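Local structure of threonine synthase (Brucella melitensis bv. 1, 4F4F) at residues L387-S392 and T414-F420; E372-I377 and A393-K397; A92-L96 and L106-H110; I377-L381 and A427-E431. The protein probably catalyses the last step of threonine biosynthesis, the pyridoxal-phosphate-dependent conversion of O-phospho-L-homoserine and water to L-threonine and phosphate. All blocks are in the same frame, centred on the assembly; numbering follows the deposited sequence.

How the contacts relate
Contacts 1, 2 and 3 are buried, whereas contact 4 lies nearer the surface, about 26 Å between its centre and that of the chain. Contacts 1, 2 and 4 form one continuous cluster: contacts 1 and 2 share helix 390-402, contacts 2 and 4 share helix 370-384, and I377 belongs to both of the latter. Contact 3 lies apart, where edge strand 96-100 pairs with strand 103-107, yet its F109 touches A415 and H416 of contact 1. The chemistry changes with place: polar networks around the cofactor in contact 1, apolar packing with a salt bridge at its margin in contact 2, strand pairing with a bound water in contact 3, and almost purely apolar packing in contact 4.

Contact 1 (L387-S392 and T414-F420); sequences LLDPHS and TAHPAKF. With PLP (pyridoxal-5'-phosphate), chain C.
H391 and T414 meet beside the pyridine ring of PLP, in the cofactor pocket of an enzyme whose family has the fold type II architecture of pyridoxal-phosphate enzymes. T414 donates its hydroxyl to the pyridine nitrogen, with OG1 2.7 Å from PLP N1; a small hydroxyl suits this place because it can give a hydrogen bond without carrying charge. OG1 reaches the cofactor from between the backbone N and the carbonyl carbon of its own residue (chi1 51°). The H391 imidazole turns one face to the cofactor methyl, C2A, while its CE1 sits over one face of F420, 3.4 Å from F420 CE2; the two rings meet obliquely at 58°. What fixes the imidazole is the next shell. H391 ND1 gives a nearly straight bond (173°) to the syn lone pair of D389 OD1 at 2.8 Å, lying in the ring plane, and NE2 is bonded to the backbone N of S312. D389 is the N-cap of helix 390-402, its OD2 accepting from S392 N at 2.9 Å, from above the carboxylate plane, and its OD1 more weakly from H391 N; OD2 also takes S392 OG at 2.7 Å, almost along the C-O axis. S392 OG receives a weak bond from T414 N. Farther out, P417 packs on L387, and water 1 joins the two segments, accepting from D389 N (3.0 Å) and donating to A415 O (2.8 Å).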
loop_
_atom_site.group_PDB
_atom_site.type_symbol
_atom_site.label_atom_id
_atom_site.label_comp_id
_atom_site.label_asym_id
_atom_site.label_seq_id
_atom_site.Cartn_x
_atom_site.Cartn_y
_atom_site.Cartn_z
ATOM N N LEU A 387 1.940 3.073 -22.348
ATOM C CA LEU A 387 2.167 1.695 -21.975
ATOM C C LEU A 387 1.813 1.468 -20.496
ATOM O O LEU A 387 2.443 2.039 -19.616
ATOM C CB LEU A 387 3.628 1.337 -22.195
ATOM C CG LEU A 387 3.940 -0.143 -22.001
ATOM C CD1 LEU A 387 3.200 -1.041 -23.008
ATOM C CD2 LEU A 387 5.452 -0.315 -22.097
ATOM N N LEU A 388 0.823 0.610 -20.244
ATOM C CA LEU A 388 0.417 0.217 -18.893
ATOM C C LEU A 388 0.993 -1.146 -18.471
ATOM O O LEU A 388 1.083 -2.091 -19.263
ATOM C CB LEU A 388 -1.112 0.095 -18.821
ATOM C CG LEU A 388 -1.940 1.361 -19.011
ATOM C CD1 LEU A 388 -3.239 1.076 -19.759
ATOM C CD2 LEU A 388 -2.180 2.045 -17.652
ATOM N N ASP A 389 1.295 -1.250 -17.183
ATOM C CA ASP A 389 1.504 -2.540 -16.551
ATOM C C ASP A 389 0.108 -3.200 -16.361
ATOM O O ASP A 389 -0.946 -2.548 -16.526
ATOM C CB ASP A 389 2.294 -2.387 -15.224
ATOM C CG ASP A 389 1.443 -2.633 -14.000
ATOM O OD1 ASP A 389 1.579 -3.704 -13.392
ATOM O OD2 ASP A 389 0.625 -1.757 -13.658
ATOM N N PRO A 390 0.078 -4.480 -15.986
ATOM C CA PRO A 390 -1.225 -5.170 -15.853
ATOM C C PRO A 390 -2.122 -4.679 -14.705
ATOM O O PRO A 390 -3.313 -4.522 -14.908
ATOM C CB PRO A 390 -0.844 -6.637 -15.655
ATOM C CG PRO A 390 0.631 -6.682 -15.480
ATOM C CD PRO A 390 1.220 -5.407 -15.945
ATOM N N HIS A 391 -1.550 -4.397 -13.538
ATOM C CA HIS A 391 -2.335 -3.888 -12.425
ATOM C C HIS A 391 -3.005 -2.573 -12.836
ATOM O O HIS A 391 -4.209 -2.368 -12.627
ATOM C CB HIS A 391 -1.470 -3.662 -11.176
ATOM C CG HIS A 391 -0.661 -4.858 -10.731
ATOM N ND1 HIS A 391 0.530 -5.190 -11.285
ATOM C CD2 HIS A 391 -0.894 -5.787 -9.727
ATOM C CE1 HIS A 391 1.024 -6.266 -10.660
ATOM N NE2 HIS A 391 0.141 -6.641 -9.714
ATOM N N SER A 392 -2.229 -1.676 -13.427
ATOM C CA SER A 392 -2.745 -0.381 -13.854
ATOM C C SER A 392 -3.772 -0.501 -14.970
ATOM O O SER A 392 -4.768 0.219 -14.987
ATOM C CB SER A 392 -1.599 0.504 -14.319
ATOM O OG SER A 392 -0.582 0.586 -13.323
ATOM N N THR A 414 -0.242 1.732 -10.517
ATOM C CA THR A 414 0.411 1.288 -9.311
ATOM C C THR A 414 1.789 0.657 -9.519
ATOM O O THR A 414 2.468 0.402 -8.552
ATOM C CB THR A 414 -0.497 0.280 -8.564
ATOM O OG1 THR A 414 -0.914 -0.739 -9.468
ATOM C CG2 THR A 414 -1.782 0.958 -8.032
ATOM N N ALA A 415 2.190 0.406 -10.754
ATOM C CA ALA A 415 3.545 -0.100 -11.071
ATOM C C ALA A 415 3.939 0.312 -12.457
ATOM O O ALA A 415 3.079 0.456 -13.313
ATOM C CB ALA A 415 3.619 -1.613 -10.981
ATOM N N HIS A 416 5.251 0.425 -12.673
ATOM C CA HIS A 416 5.820 0.706 -13.978
ATOM C C HIS A 416 5.712 -0.553 -14.801
ATOM O O HIS A 416 5.914 -1.648 -14.256
ATOM C CB HIS A 416 7.290 1.090 -13.800
ATOM C CG HIS A 416 7.956 1.648 -15.039
ATOM N ND1 HIS A 416 8.433 0.866 -16.027
ATOM C CD2 HIS A 416 8.281 2.966 -15.382
ATOM C CE1 HIS A 416 9.002 1.646 -16.969
ATOM N NE2 HIS A 416 8.900 2.931 -16.578
ATOM N N PRO A 417 5.421 -0.431 -16.116
ATOM C CA PRO A 417 5.405 -1.640 -16.943
ATOM C C PRO A 417 6.658 -2.535 -16.884
ATOM O O PRO A 417 6.527 -3.749 -17.018
ATOM C CB PRO A 417 5.174 -1.121 -18.376
ATOM C CG PRO A 417 5.255 0.357 -18.316
ATOM C CD PRO A 417 5.047 0.772 -16.892
ATOM N N ALA A 418 7.829 -1.964 -16.645
ATOM C CA ALA A 418 9.050 -2.763 -16.556
ATOM C C ALA A 418 9.113 -3.694 -15.344
ATOM O O ALA A 418 9.972 -4.555 -15.307
ATOM C CB ALA A 418 10.305 -1.890 -16.613
ATOM N N LYS A 419 8.214 -3.527 -14.374
ATOM C CA LYS A 419 8.118 -4.422 -13.223
ATOM C C LYS A 419 7.432 -5.743 -13.565
ATOM O O LYS A 419 7.557 -6.712 -12.804
ATOM C CB LYS A 419 7.360 -3.765 -12.050
ATOM C CG LYS A 419 8.182 -2.850 -11.148
ATOM C CD LYS A 419 9.372 -3.619 -10.557
ATOM C CE LYS A 419 9.640 -3.383 -9.072
ATOM N NZ LYS A 419 8.495 -3.455 -8.149
ATOM N N PHE A 420 6.701 -5.786 -14.685
ATOM C CA PHE A 420 5.954 -6.990 -15.094
ATOM C C PHE A 420 6.087 -7.146 -16.594
ATOM O O PHE A 420 5.091 -7.151 -17.317
ATOM C CB PHE A 420 4.501 -6.867 -14.616
ATOM C CG PHE A 420 4.398 -6.794 -13.117
ATOM C CD1 PHE A 420 4.560 -7.936 -12.349
ATOM C CD2 PHE A 420 4.288 -5.565 -12.475
ATOM C CE1 PHE A 420 4.543 -7.871 -10.970
ATOM C CE2 PHE A 420 4.272 -5.487 -11.107
ATOM C CZ PHE A 420 4.402 -6.641 -10.347
HETATM N N1 PLP C . -1.064 -2.758 -7.610
HETATM C C2 PLP C . 0.278 -2.962 -7.323
HETATM C C2A PLP C . 1.389 -2.821 -8.340
HETATM C C3 PLP C . 0.677 -3.317 -5.930
HETATM O O3 PLP C . 2.013 -3.511 -5.639
HETATM C C4 PLP C . -0.431 -3.460 -4.918
HETATM C C4A PLP C . -0.173 -3.801 -3.485
HETATM C C5 PLP C . -1.834 -3.208 -5.332
HETATM C C6 PLP C . -2.061 -2.852 -6.683
HETATM C C5A PLP C . -2.960 -3.301 -4.282
HETATM O O4P PLP C . -2.864 -2.294 -3.191
HETATM P P PLP C . -3.768 -2.268 -1.817
HETATM O O1P PLP C . -5.211 -2.379 -2.285
HETATM O O2P PLP C . -3.279 -3.477 -1.045
HETATM O O3P PLP C . -3.480 -0.976 -1.082
HETATM O O HOH W 1 1.592 1.236 -15.577
#

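Contact 2 (E372-I377 and A393-K397); sequences ETAATI and AIGVK
K397 starts with CG anti to the backbone N (chi1 -174°) and then bends at chi2 (-87°), a path that carries NZ across to E372, whose chain runs extended beyond CG. The salt bridge they make is long, 3.3 Å from K397 NZ to E372 OE1, and water 2 also spans E372 OE2 and K397 NZ. Both ends have other partners: E372 OE1 takes T369 N, and K397 NZ reaches R367 O and E401. Deeper in, the two threonines turn methyls to the neighbouring helix. T376 satisfies its buried hydroxyl by donating OG1 to E372 O at 2.8 Å, on the face of that carbonyl opposite T376 N; the same rotamer turns CG2 to the other helix, 3.5 Å from A393 O. T373 OG1 is bonded to S368 OG and T369 O, and lies against I394 CG1. A393 suits the crossing because its small side chain lets the helices come close; A393 CB lies 3.5 Å from I377 CG1. The short helical segments cross at 90° with axes 8.7 Å apart. Helix 421-428 covers another flank of helix 370-384 through A427, while strand 363-367 ends at R367 beside the salt bridge.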
loop_
_atom_site.group_PDB
_atom_site.type_symbol
_atom_site.label_atom_id
_atom_site.label_comp_id
_atom_site.label_asym_id
_atom_site.label_seq_id
_atom_site.Cartn_x
_atom_site.Cartn_y
_atom_site.Cartn_z
ATOM N N GLU A 372 -8.913 -9.609 -20.629
ATOM C CA GLU A 372 -9.430 -8.237 -20.640
ATOM C C GLU A 372 -8.324 -7.264 -20.298
ATOM O O GLU A 372 -8.200 -6.221 -20.912
ATOM C CB GLU A 372 -10.572 -8.083 -19.645
ATOM C CG GLU A 372 -11.857 -8.734 -20.117
ATOM C CD GLU A 372 -12.883 -8.938 -19.025
ATOM O OE1 GLU A 372 -12.612 -8.688 -17.847
ATOM O OE2 GLU A 372 -13.988 -9.420 -19.347
ATOM N N THR A 373 -7.511 -7.624 -19.313
ATOM C CA THR A 373 -6.366 -6.796 -18.915
ATOM C C THR A 373 -5.360 -6.666 -20.076
ATOM O O THR A 373 -4.899 -5.557 -20.378
ATOM C CB THR A 373 -5.681 -7.377 -17.671
ATOM O OG1 THR A 373 -6.633 -7.521 -16.590
ATOM C CG2 THR A 373 -4.540 -6.515 -17.217
ATOM N N ALA A 374 -5.019 -7.780 -20.736
ATOM C CA ALA A 374 -4.126 -7.720 -21.903
ATOM C C ALA A 374 -4.688 -6.814 -23.018
ATOM O O ALA A 374 -3.957 -6.047 -23.650
ATOM C CB ALA A 374 -3.831 -9.112 -22.436
ATOM N N ALA A 375 -5.992 -6.954 -23.273
ATOM C CA ALA A 375 -6.655 -6.213 -24.335
ATOM C C ALA A 375 -6.554 -4.700 -24.038
ATOM O O ALA A 375 -6.317 -3.917 -24.941
ATOM C CB ALA A 375 -8.117 -6.669 -24.477
ATOM N N THR A 376 -6.733 -4.327 -22.770
ATOM C CA THR A 376 -6.592 -2.943 -22.321
ATOM C C THR A 376 -5.173 -2.423 -22.511
ATOM O O THR A 376 -4.978 -1.322 -23.051
ATOM C CB THR A 376 -7.016 -2.813 -20.862
ATOM O OG1 THR A 376 -8.317 -3.416 -20.704
ATOM C CG2 THR A 376 -7.053 -1.347 -20.417
ATOM N N ILE A 377 -4.163 -3.208 -22.155
ATOM C CA ILE A 377 -2.763 -2.757 -22.421
ATOM C C ILE A 377 -2.576 -2.474 -23.913
ATOM O O ILE A 377 -2.069 -1.435 -24.308
ATOM C CB ILE A 377 -1.675 -3.759 -21.938
ATOM C CG1 ILE A 377 -1.726 -3.952 -20.404
ATOM C CG2 ILE A 377 -0.294 -3.282 -22.390
ATOM C CD1 ILE A 377 -0.888 -5.109 -19.888
ATOM N N ALA A 393 -3.560 -1.454 -15.868
ATOM C CA ALA A 393 -4.520 -1.699 -16.925
ATOM C C ALA A 393 -5.853 -2.194 -16.371
ATOM O O ALA A 393 -6.902 -1.866 -16.919
ATOM C CB ALA A 393 -3.953 -2.670 -17.955
ATOM N N ILE A 394 -5.819 -3.008 -15.310
ATOM C CA ILE A 394 -7.042 -3.373 -14.595
ATOM C C ILE A 394 -7.802 -2.136 -14.182
ATOM O O ILE A 394 -8.993 -2.015 -14.452
ATOM C CB ILE A 394 -6.769 -4.331 -13.405
ATOM C CG1 ILE A 394 -6.314 -5.682 -13.990
ATOM C CG2 ILE A 394 -8.030 -4.514 -12.538
ATOM C CD1 ILE A 394 -5.875 -6.765 -13.001
ATOM N N GLY A 395 -7.121 -1.205 -13.535
ATOM C CA GLY A 395 -7.714 0.081 -13.231
ATOM C C GLY A 395 -8.388 0.784 -14.394
ATOM O O GLY A 395 -9.510 1.292 -14.250
ATOM N N VAL A 396 -7.720 0.855 -15.538
ATOM C CA VAL A 396 -8.296 1.542 -16.717
ATOM C C VAL A 396 -9.526 0.793 -17.230
ATOM O O VAL A 396 -10.580 1.378 -17.436
ATOM C CB VAL A 396 -7.266 1.754 -17.848
ATOM C CG1 VAL A 396 -7.927 2.348 -19.080
ATOM C CG2 VAL A 396 -6.111 2.646 -17.386
ATOM N N LYS A 397 -9.422 -0.515 -17.389
ATOM C CA LYS A 397 -10.570 -1.306 -17.831
ATOM C C LYS A 397 -11.822 -1.051 -16.949
ATOM O O LYS A 397 -12.936 -0.770 -17.451
ATOM C CB LYS A 397 -10.211 -2.799 -17.823
ATOM C CG LYS A 397 -11.278 -3.708 -18.395
ATOM C CD LYS A 397 -12.336 -4.175 -17.422
ATOM C CE LYS A 397 -13.142 -5.322 -18.036
ATOM N NZ LYS A 397 -14.145 -5.880 -17.092
HETATM O O HOH W 2 -15.617 -7.587 -18.688
#

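Contact 3 (A92-L96 and L106-H110); sequences AVCPL and LELFH
P95 lies obliquely against the imidazole of H110, with P95 CD 3.6 Å from H110 CD2. One face of that imidazole is covered by CD1 of F109, while E107 O and water 3 sit at its edge in the ring plane; the F109 ring in turn has E107 CB over one of its faces. H110 NE2 gives a bond of 2.8 Å to E107 OE1, in the plane of the imidazole but 40° out of the carboxylate plane. E107 is thereby shared, since its other oxygen, OE2, is bonded to Y386 OH. A glutamate suits this place because its two oxygens can tie the histidine and the tyrosine together.

The backbones join where strand 96-100 begins and strand 103-107 ends. E107 N donates to P95 O over 3.0 Å; a proline, lacking an N-H, can still offer its carbonyl. L96 and L106 form an antiparallel non-hydrogen-bonded pair, and their side chains touch at L96 CD2 and L106 CD1, 3.8 Å apart. Where the chains diverge, water 3 fills in, donating to V93 O and E107 O and accepting from H110 N. C94 turns its sulfur to the leucine beyond, with C94 SG 3.6 Å from L108 CD2.

The pair opens the beta hairpin of strands 96-100 and 103-107. Strand 103-107 runs parallel to strand 409-413 within the mixed sheet, and Y238 and A242 of helix 236-245 cover L106.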
loop_
_atom_site.group_PDB
_atom_site.type_symbol
_atom_site.label_atom_id
_atom_site.label_comp_id
_atom_site.label_asym_id
_atom_site.label_seq_id
_atom_site.Cartn_x
_atom_site.Cartn_y
_atom_site.Cartn_z
ATOM N N ALA A 92 6.956 16.361 -9.802
ATOM C CA ALA A 92 5.604 16.311 -9.231
ATOM C C ALA A 92 5.384 15.196 -8.216
ATOM O O ALA A 92 4.301 15.129 -7.606
ATOM C CB ALA A 92 4.573 16.165 -10.348
ATOM N N VAL A 93 6.361 14.296 -8.102
ATOM C CA VAL A 93 6.308 13.083 -7.243
ATOM C C VAL A 93 5.349 12.049 -7.842
ATOM O O VAL A 93 5.804 10.973 -8.204
ATOM C CB VAL A 93 6.014 13.372 -5.742
ATOM C CG1 VAL A 93 6.071 12.085 -4.899
ATOM C CG2 VAL A 93 7.012 14.419 -5.218
ATOM N N CYS A 94 4.054 12.381 -7.935
ATOM C CA CYS A 94 3.029 11.538 -8.527
ATOM C C CYS A 94 2.305 12.312 -9.652
ATOM O O CYS A 94 1.318 13.000 -9.404
ATOM C CB CYS A 94 2.023 11.139 -7.448
ATOM S SG CYS A 94 2.724 10.186 -6.068
ATOM N N PRO A 95 2.797 12.220 -10.891
ATOM C CA PRO A 95 2.241 13.082 -11.959
ATOM C C PRO A 95 1.050 12.448 -12.674
ATOM O O PRO A 95 0.937 11.224 -12.698
ATOM C CB PRO A 95 3.374 13.189 -12.929
ATOM C CG PRO A 95 4.094 11.875 -12.788
ATOM C CD PRO A 95 4.011 11.523 -11.328
ATOM N N LEU A 96 0.168 13.285 -13.216
ATOM C CA LEU A 96 -0.907 12.822 -14.111
ATOM C C LEU A 96 -0.427 12.757 -15.568
ATOM O O LEU A 96 0.345 13.600 -16.015
ATOM C CB LEU A 96 -2.126 13.742 -14.004
ATOM C CG LEU A 96 -2.875 13.769 -12.677
ATOM C CD1 LEU A 96 -3.832 14.990 -12.623
ATOM C CD2 LEU A 96 -3.632 12.474 -12.413
ATOM N N LEU A 106 -2.767 8.464 -12.818
ATOM C CA LEU A 106 -1.900 8.987 -11.765
ATOM C C LEU A 106 -0.759 7.985 -11.599
ATOM O O LEU A 106 -0.972 6.853 -11.163
ATOM C CB LEU A 106 -2.628 9.117 -10.424
ATOM C CG LEU A 106 -1.843 9.783 -9.281
ATOM C CD1 LEU A 106 -1.346 11.163 -9.709
ATOM C CD2 LEU A 106 -2.773 9.926 -8.087
ATOM N N GLU A 107 0.444 8.400 -11.973
ATOM C CA GLU A 107 1.593 7.492 -11.989
ATOM C C GLU A 107 2.225 7.442 -10.612
ATOM O O GLU A 107 2.915 8.390 -10.188
ATOM C CB GLU A 107 2.608 7.963 -13.021
ATOM C CG GLU A 107 2.055 7.913 -14.437
ATOM C CD GLU A 107 3.075 8.260 -15.502
ATOM O OE1 GLU A 107 4.037 9.032 -15.227
ATOM O OE2 GLU A 107 2.909 7.740 -16.625
ATOM N N LEU A 108 2.029 6.332 -9.928
ATOM C CA LEU A 108 2.614 6.146 -8.591
ATOM C C LEU A 108 3.937 5.381 -8.587
ATOM O O LEU A 108 4.337 4.805 -7.552
ATOM C CB LEU A 108 1.577 5.461 -7.705
ATOM C CG LEU A 108 0.229 6.172 -7.608
ATOM C CD1 LEU A 108 -0.724 5.340 -6.713
ATOM C CD2 LEU A 108 0.420 7.611 -7.118
ATOM N N PHE A 109 4.604 5.350 -9.750
ATOM C CA PHE A 109 5.747 4.468 -9.955
ATOM C C PHE A 109 7.071 5.177 -10.252
ATOM O O PHE A 109 7.991 4.577 -10.787
ATOM C CB PHE A 109 5.416 3.434 -11.056
ATOM C CG PHE A 109 4.975 4.037 -12.378
ATOM C CD1 PHE A 109 5.857 4.752 -13.180
ATOM C CD2 PHE A 109 3.673 3.833 -12.853
ATOM C CE1 PHE A 109 5.451 5.287 -14.435
ATOM C CE2 PHE A 109 3.270 4.365 -14.072
ATOM C CZ PHE A 109 4.166 5.085 -14.874
ATOM N N HIS A 110 7.193 6.450 -9.870
ATOM C CA HIS A 110 8.461 7.166 -10.014
ATOM C C HIS A 110 9.411 7.056 -8.842
ATOM O O HIS A 110 10.489 7.670 -8.835
ATOM C CB HIS A 110 8.189 8.609 -10.383
ATOM C CG HIS A 110 7.530 8.746 -11.734
ATOM N ND1 HIS A 110 8.230 8.767 -12.874
ATOM C CD2 HIS A 110 6.190 8.812 -12.085
ATOM C CE1 HIS A 110 7.386 8.850 -13.905
ATOM N NE2 HIS A 110 6.132 8.896 -13.416
HETATM O O HOH W 3 5.202 8.299 -8.714
#

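Contact 4 (I377-L381 and A427-E431); sequences IESVL and ACGVE
L381 and C428 meet through a leucine methyl and a thiol, L381 CD2 lying 3.8 Å from C428 SG. The leucine sends CG anti to its backbone N (chi1 -174°), which swings the branch out to the second segment, and the same CD2 also touches V430 CG2 at 3.7 Å, the two side chains crossing obliquely. C428 places SG between its own backbone N and carbonyl carbon (chi1 69°), pointing it into the groove between I377 and L381; SG is 3.9 Å from I377 CG2. There it also accepts a weak hydrogen bond from V430 N. The positive phi of G429, a value glycine accepts readily, turns the chain after the helix so that V430 can come back to the leucine.

I377 here offers CG2 and CD1, the latter 3.9 Å from A427 CB; a small alanine lets the helix end approach closely. E378, which is exposed to solvent, rests CB 3.6 Å from A427 O, and beyond it the bend at chi2 (-83°) leads the carboxylate away, with OE2 weakly bonded to S382 OG. L387 adds to this cluster, touching C428 and V430.

Branched aliphatic groups and a sulfur suit a site partly shielded from solvent. With methyl and thiol contacts at ordinary van der Waals distance, cohesion rests on dispersion and excluding water, so the fit depends on shape rather than directed bonds.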
loop_
_atom_site.group_PDB
_atom_site.type_symbol
_atom_site.label_atom_id
_atom_site.label_comp_id
_atom_site.label_asym_id
_atom_site.label_seq_id
_atom_site.Cartn_x
_atom_site.Cartn_y
_atom_site.Cartn_z
ATOM N N ILE A 377 -4.163 -3.208 -22.155
ATOM C CA ILE A 377 -2.763 -2.757 -22.421
ATOM C C ILE A 377 -2.576 -2.474 -23.913
ATOM O O ILE A 377 -2.069 -1.435 -24.308
ATOM C CB ILE A 377 -1.675 -3.759 -21.938
ATOM C CG1 ILE A 377 -1.726 -3.952 -20.404
ATOM C CG2 ILE A 377 -0.294 -3.282 -22.390
ATOM C CD1 ILE A 377 -0.888 -5.109 -19.888
ATOM N N GLU A 378 -3.009 -3.403 -24.752
ATOM C CA GLU A 378 -2.806 -3.260 -26.180
ATOM C C GLU A 378 -3.575 -2.067 -26.763
ATOM O O GLU A 378 -2.998 -1.316 -27.531
ATOM C CB GLU A 378 -3.143 -4.564 -26.900
ATOM C CG GLU A 378 -2.580 -4.632 -28.308
ATOM C CD GLU A 378 -3.451 -3.931 -29.319
ATOM O OE1 GLU A 378 -4.649 -3.697 -29.028
ATOM O OE2 GLU A 378 -2.952 -3.630 -30.419
ATOM N N SER A 379 -4.839 -1.858 -26.366
ATOM C CA SER A 379 -5.615 -0.733 -26.910
ATOM C C SER A 379 -5.081 0.616 -26.464
ATOM O O SER A 379 -4.988 1.506 -27.279
ATOM C CB SER A 379 -7.136 -0.785 -26.628
ATOM O OG SER A 379 -7.406 -0.642 -25.272
ATOM N N VAL A 380 -4.760 0.770 -25.185
ATOM C CA VAL A 380 -4.192 2.041 -24.701
ATOM C C VAL A 380 -2.834 2.362 -25.373
ATOM O O VAL A 380 -2.574 3.517 -25.737
ATOM C CB VAL A 380 -4.119 2.109 -23.170
ATOM C CG1 VAL A 380 -3.507 3.422 -22.720
ATOM C CG2 VAL A 380 -5.516 1.981 -22.567
ATOM N N LEU A 381 -1.987 1.356 -25.589
ATOM C CA LEU A 381 -0.745 1.590 -26.358
ATOM C C LEU A 381 -1.082 2.037 -27.769
ATOM O O LEU A 381 -0.537 3.024 -28.271
ATOM C CB LEU A 381 0.137 0.351 -26.414
ATOM C CG LEU A 381 1.502 0.567 -27.067
ATOM C CD1 LEU A 381 2.362 1.604 -26.362
ATOM C CD2 LEU A 381 2.216 -0.755 -27.111
ATOM N N ALA A 427 0.917 -9.091 -23.848
ATOM C CA ALA A 427 -0.263 -8.302 -24.199
ATOM C C ALA A 427 -0.099 -7.518 -25.481
ATOM O O ALA A 427 -1.041 -7.409 -26.262
ATOM C CB ALA A 427 -0.625 -7.338 -23.064
ATOM N N CYS A 428 1.066 -6.933 -25.688
ATOM C CA CYS A 428 1.225 -5.966 -26.774
ATOM C C CYS A 428 2.507 -6.060 -27.551
ATOM O O CYS A 428 2.719 -5.261 -28.436
ATOM C CB CYS A 428 1.104 -4.540 -26.208
ATOM S SG CYS A 428 2.452 -3.993 -25.124
ATOM N N GLY A 429 3.373 -7.012 -27.219
ATOM C CA GLY A 429 4.632 -7.177 -27.936
ATOM C C GLY A 429 5.764 -6.237 -27.574
ATOM O O GLY A 429 6.852 -6.349 -28.145
ATOM N N VAL A 430 5.542 -5.293 -26.666
ATOM C CA VAL A 430 6.614 -4.378 -26.277
ATOM C C VAL A 430 7.365 -4.953 -25.071
ATOM O O VAL A 430 6.747 -5.454 -24.124
ATOM C CB VAL A 430 6.066 -2.982 -25.950
ATOM C CG1 VAL A 430 7.112 -2.139 -25.217
ATOM C CG2 VAL A 430 5.592 -2.303 -27.225
ATOM N N GLU A 431 8.696 -4.926 -25.132
ATOM C CA GLU A 431 9.507 -5.265 -23.973
ATOM C C GLU A 431 9.746 -3.933 -23.265
ATOM O O GLU A 431 10.487 -3.111 -23.774
ATOM C CB GLU A 431 10.835 -5.925 -24.390
ATOM C CG GLU A 431 11.692 -6.466 -23.240
ATOM C CD GLU A 431 10.958 -7.377 -22.274
ATOM O OE1 GLU A 431 10.172 -8.257 -22.697
ATOM O OE2 GLU A 431 11.176 -7.218 -21.056
#